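PDB 1RVK: isomerase/lactonizing enzyme from Agrobacterium tumefaciens, which is of unknown function but, as a magnesium-binding member of the enolase superfamily, probably abstracts a proton alpha to a substrate carboxylate. Local coordinates for residues I2-T13 / Q32-E43. Sequence-based numbering, arbitrary orientation.
Sequences IITDVEVRVFRT and QVEQAMLTVRTE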
# COMPACT_ATOMS: atom_id res chain seq x y z
N ILE A 2 -11.14 19.66 -20.72
CA ILE A 2 -10.84 20.60 -19.65
C ILE A 2 -11.60 20.26 -18.37
O ILE A 2 -12.78 19.93 -18.40
CB ILE A 2 -11.20 22.05 -20.07
CG1 ILE A 2 -10.35 22.47 -21.27
CG2 ILE A 2 -10.97 23.00 -18.90
CD1 ILE A 2 -8.85 22.50 -20.99
N ILE A 3 -10.90 20.33 -17.24
CA ILE A 3 -11.49 20.04 -15.94
C ILE A 3 -12.42 21.18 -15.51
O ILE A 3 -12.02 22.35 -15.51
CB ILE A 3 -10.40 19.86 -14.86
CG1 ILE A 3 -9.53 18.65 -15.21
CG2 ILE A 3 -11.03 19.71 -13.48
CD1 ILE A 3 -8.33 18.47 -14.30
N THR A 4 -13.66 20.83 -15.15
CA THR A 4 -14.62 21.84 -14.74
C THR A 4 -15.01 21.74 -13.27
O THR A 4 -15.45 22.73 -12.68
CB THR A 4 -15.92 21.76 -15.58
OG1 THR A 4 -16.47 20.45 -15.49
CG2 THR A 4 -15.62 22.09 -17.04
N ASP A 5 -14.85 20.56 -12.67
CA ASP A 5 -15.22 20.38 -11.27
C ASP A 5 -14.32 19.40 -10.51
O ASP A 5 -13.81 18.43 -11.08
CB ASP A 5 -16.65 19.86 -11.17
CG ASP A 5 -17.66 20.76 -11.85
OD1 ASP A 5 -18.03 21.80 -11.26
OD2 ASP A 5 -18.07 20.44 -12.98
N VAL A 6 -14.15 19.67 -9.22
CA VAL A 6 -13.39 18.81 -8.32
C VAL A 6 -14.31 18.71 -7.11
O VAL A 6 -14.57 19.70 -6.43
CB VAL A 6 -12.05 19.43 -7.88
CG1 VAL A 6 -11.34 18.50 -6.91
CG2 VAL A 6 -11.17 19.67 -9.10
N GLU A 7 -14.83 17.51 -6.84
CA GLU A 7 -15.76 17.33 -5.74
C GLU A 7 -15.38 16.21 -4.79
O GLU A 7 -14.78 15.21 -5.19
CB GLU A 7 -17.16 17.07 -6.29
CG GLU A 7 -17.52 17.96 -7.47
CD GLU A 7 -18.82 17.55 -8.15
OE1 GLU A 7 -19.06 16.33 -8.29
OE2 GLU A 7 -19.59 18.45 -8.54
N VAL A 8 -15.75 16.38 -3.52
CA VAL A 8 -15.48 15.38 -2.50
C VAL A 8 -16.80 14.96 -1.87
O VAL A 8 -17.60 15.80 -1.46
CB VAL A 8 -14.56 15.93 -1.39
CG1 VAL A 8 -14.40 14.89 -0.28
CG2 VAL A 8 -13.19 16.28 -1.98
N ARG A 9 -17.02 13.65 -1.81
CA ARG A 9 -18.23 13.11 -1.21
C ARG A 9 -17.82 12.19 -0.07
O ARG A 9 -17.12 11.20 -0.29
CB ARG A 9 -19.04 12.32 -2.25
CG ARG A 9 -19.61 13.18 -3.37
CD ARG A 9 -20.34 12.33 -4.40
NE ARG A 9 -21.08 13.16 -5.35
CZ ARG A 9 -20.53 14.00 -6.22
NH1 ARG A 9 -19.21 14.13 -6.27
NH2 ARG A 9 -21.29 14.71 -7.03
N VAL A 10 -18.23 12.54 1.14
CA VAL A 10 -17.91 11.74 2.31
C VAL A 10 -19.12 10.88 2.64
O VAL A 10 -20.25 11.36 2.66
CB VAL A 10 -17.56 12.64 3.52
CG1 VAL A 10 -17.14 11.78 4.70
CG2 VAL A 10 -16.45 13.61 3.15
N PHE A 11 -18.87 9.60 2.89
CA PHE A 11 -19.94 8.67 3.21
C PHE A 11 -19.47 7.71 4.29
O PHE A 11 -18.28 7.68 4.64
CB PHE A 11 -20.34 7.88 1.97
CG PHE A 11 -19.23 7.05 1.38
CD1 PHE A 11 -18.26 7.64 0.59
CD2 PHE A 11 -19.16 5.68 1.65
CE1 PHE A 11 -17.21 6.88 0.06
CE2 PHE A 11 -18.12 4.91 1.13
CZ PHE A 11 -17.14 5.51 0.33
N ARG A 12 -20.40 6.92 4.82
CA ARG A 12 -20.08 5.96 5.87
C ARG A 12 -19.99 4.53 5.33
O ARG A 12 -20.91 4.06 4.65
CB ARG A 12 -21.14 5.99 6.98
CG ARG A 12 -21.60 7.38 7.38
CD ARG A 12 -22.94 7.31 8.12
NE ARG A 12 -23.62 8.61 8.17
CZ ARG A 12 -23.19 9.66 8.87
NH1 ARG A 12 -22.08 9.56 9.59
NH2 ARG A 12 -23.86 10.80 8.84
N THR A 13 -18.89 3.85 5.63
CA THR A 13 -18.71 2.47 5.21
C THR A 13 -18.75 1.62 6.49
O THR A 13 -18.25 2.04 7.54
CB THR A 13 -17.35 2.26 4.49
OG1 THR A 13 -17.23 0.88 4.10
CG2 THR A 13 -16.19 2.62 5.40
N GLN A 32 -19.28 2.08 11.77
CA GLN A 32 -19.28 2.89 10.56
C GLN A 32 -18.13 3.87 10.57
O GLN A 32 -17.92 4.60 11.54
CB GLN A 32 -20.62 3.61 10.41
CG GLN A 32 -21.76 2.66 10.09
CD GLN A 32 -23.02 3.37 9.62
OE1 GLN A 32 -24.01 2.73 9.27
NE2 GLN A 32 -22.99 4.69 9.62
N VAL A 33 -17.36 3.86 9.49
CA VAL A 33 -16.20 4.72 9.34
C VAL A 33 -16.40 5.68 8.17
O VAL A 33 -16.89 5.28 7.12
CB VAL A 33 -14.93 3.88 9.09
CG1 VAL A 33 -13.73 4.79 8.86
CG2 VAL A 33 -14.68 2.96 10.28
N GLU A 34 -16.03 6.94 8.35
CA GLU A 34 -16.17 7.91 7.29
C GLU A 34 -15.10 7.72 6.22
O GLU A 34 -13.90 7.64 6.53
CB GLU A 34 -16.08 9.33 7.85
CG GLU A 34 -17.34 9.80 8.56
CD GLU A 34 -17.24 11.24 9.03
OE1 GLU A 34 -16.52 12.02 8.37
OE2 GLU A 34 -17.88 11.59 10.04
N GLN A 35 -15.53 7.64 4.97
CA GLN A 35 -14.63 7.46 3.84
C GLN A 35 -14.92 8.59 2.85
O GLN A 35 -16.06 9.03 2.74
CB GLN A 35 -14.88 6.11 3.17
CG GLN A 35 -14.03 5.86 1.93
CD GLN A 35 -12.55 5.72 2.23
OE1 GLN A 35 -11.72 5.68 1.33
NE2 GLN A 35 -12.21 5.65 3.52
N ALA A 36 -13.91 9.04 2.13
CA ALA A 36 -14.13 10.11 1.17
C ALA A 36 -13.82 9.68 -0.26
O ALA A 36 -12.92 8.88 -0.50
CB ALA A 36 -13.28 11.33 1.53
N MSE A 37 -14.60 10.19 -1.21
CA MSE A 37 -14.38 9.88 -2.61
C MSE A 37 -14.17 11.20 -3.33
O MSE A 37 -14.99 12.12 -3.22
CB MSE A 37 -15.58 9.15 -3.23
CG MSE A 37 -15.40 8.87 -4.73
SE MSE A 37 -16.84 7.86 -5.59
CE MSE A 37 -18.22 9.23 -5.53
N LEU A 38 -13.04 11.30 -4.03
CA LEU A 38 -12.71 12.49 -4.79
C LEU A 38 -13.12 12.25 -6.24
O LEU A 38 -12.80 11.21 -6.81
CB LEU A 38 -11.20 12.76 -4.72
CG LEU A 38 -10.60 14.00 -5.41
CD1 LEU A 38 -10.71 13.88 -6.91
CD2 LEU A 38 -11.29 15.25 -4.91
N THR A 39 -13.83 13.21 -6.83
CA THR A 39 -14.26 13.10 -8.22
C THR A 39 -13.78 14.31 -9.03
O THR A 39 -13.93 15.45 -8.60
CB THR A 39 -15.81 13.02 -8.35
OG1 THR A 39 -16.28 11.79 -7.80
CG2 THR A 39 -16.22 13.11 -9.81
N VAL A 40 -13.19 14.04 -10.19
CA VAL A 40 -12.73 15.09 -11.09
C VAL A 40 -13.59 14.98 -12.35
O VAL A 40 -13.70 13.90 -12.93
CB VAL A 40 -11.24 14.90 -11.46
CG1 VAL A 40 -10.80 16.00 -12.42
CG2 VAL A 40 -10.38 14.91 -10.20
N ARG A 41 -14.20 16.09 -12.75
CA ARG A 41 -15.07 16.08 -13.93
C ARG A 41 -14.61 17.07 -14.99
O ARG A 41 -14.10 18.15 -14.68
CB ARG A 41 -16.51 16.40 -13.53
CG ARG A 41 -17.51 16.37 -14.68
CD ARG A 41 -18.92 16.77 -14.24
NE ARG A 41 -19.40 15.95 -13.13
CZ ARG A 41 -19.44 16.36 -11.86
NH1 ARG A 41 -19.03 17.58 -11.54
NH2 ARG A 41 -19.87 15.53 -10.92
N THR A 42 -14.80 16.71 -16.26
CA THR A 42 -14.42 17.56 -17.38
C THR A 42 -15.65 18.16 -18.07
O THR A 42 -16.79 17.81 -17.76
CB THR A 42 -13.59 16.78 -18.41
OG1 THR A 42 -14.28 15.59 -18.79
CG2 THR A 42 -12.23 16.40 -17.82
N GLU A 43 -15.41 19.06 -19.02
CA GLU A 43 -16.48 19.73 -19.76
C GLU A 43 -17.52 18.78 -20.35
O GLU A 43 -18.72 19.06 -20.30
CB GLU A 43 -15.89 20.56 -20.91
CG GLU A 43 -14.85 21.57 -20.50
CD GLU A 43 -14.17 22.21 -21.69
OE1 GLU A 43 -13.57 21.47 -22.51
OE2 GLU A 43 -14.23 23.46 -21.81
O HOH W 1 -16.95 12.45 -5.25
O HOH W 2 -19.87 10.27 10.83
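E7 OE1 takes three N-H bonds from two arginines, R9 on its own strand and R41 on the partner. This network rides on an antiparallel strand pair, 3-13 against 32-42, neighbours in the three-stranded sheet of the N-terminal capping domain in this enolase superfamily member. The R41 guanidinium meets the carboxylate end-on, NH2 lying 2.9 Å from E7 OE1 and NH1 3.2 Å from E7 OE2. The two planes are 72° apart, so both oxygens are approached from above the carboxylate plane. R41 reaches back over the sheet because its chain, otherwise extended, bends at chi3 (-55°); NH1 also gives a weak hydrogen bond to D5 OD2, part of a salt bridge, and NE pairs with E47 on the next strand. R9 puts NH1 and NH2 both on E7 OE1; the two positive charges would probably help to keep E7 ionised. Beside R9 a water accepts from its NH1, donates to M37 O at 2.8 Å and lies 2.7 Å from T39 OG1, which is also hydrogen-bonded to H49.

Beside the network the pairing carries a classic beta bulge: T4 N and D5 N both donate to R41 O, the first at 2.8 Å. Beyond it the ladder runs regularly to T13 and V33. On the other face V6, V8 and V10 sit opposite V40, L38 and A36 as non-hydrogen-bonded pairs, and L38 CD2 packs 3.6 Å from V8 CG2; helix 59-70 packs on V6 and V8, helix 98-116 on L38 and V40. Further along the charged face, Y345 meets F11 edge-to-face, while Q35 CB lies over one face of the F11 ring, 4.0 Å from its centroid.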